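Local atomic coordinates of iron-sulfur cluster assembly scaffold protein NifU (Fervidobacterium islandicum, PDB entry 6A6F), a protein that probably acts as a scaffold on which iron-sulfur clusters are assembled in the SUF system of this thermophilic bacterium. Residues Val55-His60 with Ala67-Met72; Asn90-Met95 with Pro127-Glu132. All blocks are in the same frame, centred on the assembly; numbering follows the deposited sequence.

Contact 1: residues Val55-His60 with Ala67-Met72; sequences VKFEGH and ASTNVM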
loop_
_atom_site.group_PDB
_atom_site.type_symbol
_atom_site.label_atom_id
_atom_site.label_comp_id
_atom_site.label_asym_id
_atom_site.label_seq_id
_atom_site.Cartn_x
_atom_site.Cartn_y
_atom_site.Cartn_z
ATOM N N VAL A 55 11.999 16.406 1.565
ATOM C CA VAL A 55 10.745 15.937 2.063
ATOM C C VAL A 55 10.776 14.369 2.036
ATOM O O VAL A 55 11.164 13.770 1.065
ATOM C CB VAL A 55 9.555 16.457 1.235
ATOM C CG1 VAL A 55 8.269 16.183 1.956
ATOM C CG2 VAL A 55 9.634 17.963 0.992
ATOM N N LYS A 56 10.357 13.768 3.123
ATOM C CA LYS A 56 10.120 12.347 3.214
ATOM C C LYS A 56 8.716 12.100 3.851
ATOM O O LYS A 56 8.118 12.986 4.468
ATOM C CB LYS A 56 11.201 11.695 4.044
ATOM C CG LYS A 56 12.545 11.671 3.386
ATOM C CD LYS A 56 13.463 10.657 4.100
ATOM C CE LYS A 56 14.834 10.728 3.469
ATOM N NZ LYS A 56 14.715 10.547 2.006
ATOM N N PHE A 57 8.189 10.894 3.685
ATOM C CA PHE A 57 6.968 10.526 4.352
ATOM C C PHE A 57 7.045 9.156 5.018
ATOM O O PHE A 57 7.701 8.210 4.511
ATOM C CB PHE A 57 5.806 10.577 3.384
ATOM C CG PHE A 57 5.696 9.401 2.494
ATOM C CD1 PHE A 57 6.507 9.281 1.380
ATOM C CD2 PHE A 57 4.802 8.394 2.769
ATOM C CE1 PHE A 57 6.428 8.145 0.587
ATOM C CE2 PHE A 57 4.715 7.271 1.961
ATOM C CZ PHE A 57 5.513 7.157 0.870
ATOM N N GLU A 58 6.331 9.065 6.119
ATOM C CA GLU A 58 6.038 7.788 6.736
ATOM C C GLU A 58 4.534 7.531 6.705
ATOM O O GLU A 58 3.746 8.381 6.333
ATOM C CB GLU A 58 6.622 7.721 8.163
ATOM C CG GLU A 58 7.964 7.027 8.204
ATOM C CD GLU A 58 7.886 5.525 7.826
ATOM O OE1 GLU A 58 6.783 4.898 7.807
ATOM O OE2 GLU A 58 8.955 4.962 7.549
ATOM N N GLY A 59 4.155 6.333 7.140
ATOM C CA GLY A 59 2.794 5.876 7.094
ATOM C C GLY A 59 2.581 5.065 5.827
ATOM O O GLY A 59 3.524 4.773 5.095
ATOM N N HIS A 60 1.327 4.683 5.589
ATOM C CA HIS A 60 0.994 3.964 4.393
ATOM C C HIS A 60 -0.467 4.117 4.127
ATOM O O HIS A 60 -1.242 4.578 4.965
ATOM C CB HIS A 60 1.392 2.489 4.505
ATOM C CG HIS A 60 0.513 1.702 5.418
ATOM N ND1 HIS A 60 0.621 1.781 6.789
ATOM C CD2 HIS A 60 -0.527 0.866 5.169
ATOM C CE1 HIS A 60 -0.285 1.003 7.344
ATOM N NE2 HIS A 60 -1.002 0.435 6.387
ATOM N N ALA A 67 0.857 7.007 -4.350
ATOM C CA ALA A 67 1.256 7.597 -5.630
ATOM C C ALA A 67 1.228 9.125 -5.596
ATOM O O ALA A 67 2.193 9.772 -5.964
ATOM C CB ALA A 67 0.402 7.085 -6.776
ATOM N N SER A 68 0.142 9.668 -5.105
ATOM C CA SER A 68 -0.006 11.114 -4.968
ATOM C C SER A 68 1.072 11.729 -4.071
ATOM O O SER A 68 1.672 12.702 -4.456
ATOM C CB SER A 68 -1.370 11.501 -4.457
ATOM O OG SER A 68 -1.541 12.928 -4.471
ATOM N N THR A 69 1.328 11.131 -2.910
ATOM C CA THR A 69 2.416 11.558 -2.022
ATOM C C THR A 69 3.792 11.618 -2.702
ATOM O O THR A 69 4.517 12.609 -2.568
ATOM C CB THR A 69 2.527 10.636 -0.775
ATOM O OG1 THR A 69 1.255 10.587 -0.095
ATOM C CG2 THR A 69 3.577 11.183 0.194
ATOM N N ASN A 70 4.137 10.577 -3.441
ATOM C CA ASN A 70 5.388 10.523 -4.058
ATOM C C ASN A 70 5.499 11.536 -5.207
ATOM O O ASN A 70 6.560 12.102 -5.401
ATOM C CB ASN A 70 5.670 9.101 -4.565
ATOM C CG ASN A 70 6.138 8.179 -3.456
ATOM O OD1 ASN A 70 7.048 8.527 -2.731
ATOM N ND2 ASN A 70 5.519 7.000 -3.322
ATOM N N VAL A 71 4.449 11.713 -6.003
ATOM C CA VAL A 71 4.507 12.660 -7.119
ATOM C C VAL A 71 4.610 14.069 -6.512
ATOM O O VAL A 71 5.395 14.876 -6.985
ATOM C CB VAL A 71 3.350 12.509 -8.091
ATOM C CG1 VAL A 71 3.342 13.613 -9.099
ATOM C CG2 VAL A 71 3.438 11.151 -8.802
ATOM N N MET A 72 3.889 14.314 -5.439
ATOM C CA MET A 72 3.966 15.607 -4.756
ATOM C C MET A 72 5.405 15.923 -4.326
ATOM O O MET A 72 5.918 17.046 -4.604
ATOM C CB MET A 72 3.050 15.665 -3.556
ATOM C CG MET A 72 3.056 16.964 -2.807
ATOM S SD MET A 72 2.153 16.924 -1.258
ATOM C CE MET A 72 3.294 16.100 -0.134
#
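Phe57 of strand 51-58 points toward helix 63-76, and its ring meets Thr69 and Asn70 there. The apolar part is a CH-pi contact: methyl CG2 of Thr69 lies over one face of the Phe57 ring, 3.9 Å from its centroid and displaced toward the rim on the CB side, so that its closest ring atom is Phe57 CG at 3.6 Å. Thr69 reaches the ring with its methyl because CG2 stands anti to the backbone N (chi1 of OG1 -55°), while OG1 is hydrogen-bonded to the carbonyl O of Ser65 in its own helix. Beside it, the amide oxygen OD1 of Asn70 comes obliquely to Phe57 CE1, 3.4 Å away, in van der Waals contact, with amide and ring planes 73° apart. The ND2 of the same amide donates to the carbonyl O of Tyr13, which ties the amide to helix 8-14 and helps fix its rotation against the ring. An alanine in place of Phe57 would remove the ring and would probably open a gap beneath the Thr69 methyl and beside the Asn70 amide. All three residues are buried, in the layer where the helices pack on the antiparallel sheet of the NifU-like domain. Val41 and Leu43 of strand 39-48 touch Phe57, and its backbone pairs with Phe19 and Gly21.

Contact 2: residues Asn90-Met95 with Pro127-Glu132; sequences NAENMM and PWKTLE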
loop_
_atom_site.group_PDB
_atom_site.type_symbol
_atom_site.label_atom_id
_atom_site.label_comp_id
_atom_site.label_asym_id
_atom_site.label_seq_id
_atom_site.Cartn_x
_atom_site.Cartn_y
_atom_site.Cartn_z
ATOM N N ASN A 90 -3.752 24.512 -7.351
ATOM C CA ASN A 90 -4.056 23.918 -8.638
ATOM C C ASN A 90 -4.521 22.463 -8.611
ATOM O O ASN A 90 -5.437 22.101 -9.365
ATOM C CB ASN A 90 -2.888 24.052 -9.554
ATOM C CG ASN A 90 -2.845 25.410 -10.194
ATOM O OD1 ASN A 90 -3.528 25.642 -11.188
ATOM N ND2 ASN A 90 -2.039 26.307 -9.644
ATOM N N ALA A 91 -3.930 21.645 -7.725
ATOM C CA ALA A 91 -4.235 20.212 -7.687
ATOM C C ALA A 91 -5.613 20.003 -7.142
ATOM O O ALA A 91 -6.366 19.163 -7.666
ATOM C CB ALA A 91 -3.230 19.469 -6.827
ATOM N N GLU A 92 -5.940 20.762 -6.096
ATOM C CA GLU A 92 -7.270 20.755 -5.545
ATOM C C GLU A 92 -8.289 21.289 -6.578
ATOM O O GLU A 92 -9.311 20.633 -6.824
ATOM C CB GLU A 92 -7.343 21.554 -4.224
ATOM C CG GLU A 92 -8.728 21.474 -3.595
ATOM C CD GLU A 92 -8.802 21.885 -2.134
ATOM O OE1 GLU A 92 -8.240 22.939 -1.800
ATOM O OE2 GLU A 92 -9.449 21.150 -1.332
ATOM N N ASN A 93 -7.995 22.413 -7.224
ATOM C CA ASN A 93 -8.868 22.881 -8.324
ATOM C C ASN A 93 -9.158 21.810 -9.363
ATOM O O ASN A 93 -10.292 21.678 -9.826
ATOM C CB ASN A 93 -8.307 24.131 -9.024
ATOM C CG ASN A 93 -8.451 25.388 -8.176
ATOM O OD1 ASN A 93 -9.048 25.357 -7.099
ATOM N ND2 ASN A 93 -7.880 26.487 -8.641
ATOM N N MET A 94 -8.138 21.062 -9.751
ATOM C CA MET A 94 -8.313 19.955 -10.697
ATOM C C MET A 94 -9.381 18.992 -10.192
ATOM O O MET A 94 -10.305 18.604 -10.938
ATOM C CB MET A 94 -6.975 19.206 -10.908
ATOM C CG MET A 94 -6.961 18.208 -12.061
ATOM S SD MET A 94 -5.402 17.369 -12.378
ATOM C CE MET A 94 -5.055 16.703 -10.741
ATOM N N MET A 95 -9.271 18.617 -8.917
ATOM C CA MET A 95 -10.140 17.617 -8.340
ATOM C C MET A 95 -11.569 18.093 -8.285
ATOM O O MET A 95 -12.472 17.334 -8.545
ATOM C CB MET A 95 -9.685 17.251 -6.929
ATOM C CG MET A 95 -8.520 16.279 -6.909
ATOM S SD MET A 95 -8.963 14.744 -7.738
ATOM C CE MET A 95 -7.985 14.812 -9.207
ATOM N N PRO A 127 -2.065 13.872 0.845
ATOM C CA PRO A 127 -0.752 14.531 0.999
ATOM C C PRO A 127 -0.797 16.019 0.787
ATOM O O PRO A 127 -0.046 16.721 1.439
ATOM C CB PRO A 127 0.114 13.892 -0.074
ATOM C CG PRO A 127 -0.882 13.264 -0.996
ATOM C CD PRO A 127 -2.024 12.836 -0.174
ATOM N N TRP A 128 -1.603 16.493 -0.154
ATOM C CA TRP A 128 -1.638 17.931 -0.493
ATOM C C TRP A 128 -2.259 18.786 0.638
ATOM O O TRP A 128 -1.755 19.860 0.964
ATOM C CB TRP A 128 -2.410 18.154 -1.805
ATOM C CG TRP A 128 -1.674 17.708 -3.009
ATOM C CD1 TRP A 128 -1.903 16.587 -3.725
ATOM C CD2 TRP A 128 -0.550 18.348 -3.599
ATOM N NE1 TRP A 128 -0.998 16.484 -4.729
ATOM C CE2 TRP A 128 -0.158 17.569 -4.683
ATOM C CE3 TRP A 128 0.183 19.492 -3.293
ATOM C CZ2 TRP A 128 0.928 17.902 -5.488
ATOM C CZ3 TRP A 128 1.250 19.835 -4.116
ATOM C CH2 TRP A 128 1.599 19.050 -5.197
ATOM N N LYS A 129 -3.347 18.280 1.221
ATOM C CA LYS A 129 -4.001 18.919 2.351
ATOM C C LYS A 129 -3.080 18.915 3.569
ATOM O O LYS A 129 -3.024 19.893 4.289
ATOM C CB LYS A 129 -5.316 18.202 2.704
ATOM C CG LYS A 129 -6.413 18.214 1.626
ATOM C CD LYS A 129 -6.669 19.579 0.997
ATOM C CE LYS A 129 -7.383 20.517 1.967
ATOM N NZ LYS A 129 -7.525 21.928 1.447
ATOM N N THR A 130 -2.341 17.822 3.758
ATOM C CA THR A 130 -1.356 17.744 4.821
ATOM C C THR A 130 -0.223 18.709 4.604
ATOM O O THR A 130 0.187 19.394 5.537
ATOM C CB THR A 130 -0.820 16.313 5.004
ATOM O OG1 THR A 130 -1.935 15.461 5.244
ATOM C CG2 THR A 130 0.128 16.247 6.192
ATOM N N LEU A 131 0.234 18.834 3.366
ATOM C CA LEU A 131 1.214 19.841 3.024
ATOM C C LEU A 131 0.752 21.289 3.295
ATOM O O LEU A 131 1.495 22.099 3.867
ATOM C CB LEU A 131 1.545 19.722 1.568
ATOM C CG LEU A 131 2.493 20.762 0.974
ATOM C CD1 LEU A 131 3.900 20.583 1.451
ATOM C CD2 LEU A 131 2.503 20.654 -0.529
ATOM N N GLU A 132 -0.456 21.629 2.846
ATOM C CA GLU A 132 -1.068 22.954 3.151
ATOM C C GLU A 132 -1.015 23.316 4.638
ATOM O O GLU A 132 -0.538 24.390 5.039
ATOM C CB GLU A 132 -2.515 22.975 2.641
ATOM C CG GLU A 132 -3.189 24.351 2.722
ATOM C CD GLU A 132 -4.614 24.343 2.148
ATOM O OE1 GLU A 132 -5.272 23.285 2.170
ATOM O OE2 GLU A 132 -5.064 25.389 1.655
#
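Ala91 and Glu92 of helix 81-95 face Trp128 and Lys129 of helix 118-135 in a helix-helix contact of the NifU-like fold, with an apolar inner part and a charged outer part. In the inner part, methyl CB of Ala91 sits over one face of the Trp128 indole, a CH-pi contact 4.2 Å from the centroid of the five-membered ring and only 7° off its normal. Phe124, one turn earlier in helix 118-135, meets both the Trp128 ring and Ala91, while Met87 and Met88 of helix 81-95 also pack on the indole. The outer part is a salt-bridge network of Glu92, Lys129 and Glu132. The extended Glu92 side chain, CG anti to the backbone N (chi1 -176°), crosses the bent Lys129 side chain at about a right angle. Lys129 NZ stands 3.5 Å from both Glu92 OE1 and Glu92 OE2, weak bonds of equal length. Its positive charge probably offsets repulsion between the two carboxylates, Glu92 OE1 and Glu132 OE1 being 5.0 Å apart. The tighter bond lies within helix 118-135, where Lys129 NZ meets the syn lone pair of Glu132 OE1 at 2.7 Å.

From the N terminus, the chain runs through helix 8-14 and strands 28-34 and 39-48 to strand 51-58, where contact 1 begins. It closes the short connection from strand to helix, six residues separating 55-60 from 67-72. That connection carries Cys62, which binds zinc with Cys37, Asp39 and Cys123, the last in helix 118-135 just before 127-132. Contact 2 follows in series, neither nested nor crossing; 31 residues separate 90-95 from 127-132. Contact 1 ties sheet to helix, contact 2 helix to helix. Their centres are about 13 Å apart, and they touch where helices 63-76 and 118-135 meet: Met72 CG is 3.5 Å from Trp128 CH2, and Met72 SD is 3.5 Å from Pro127 O.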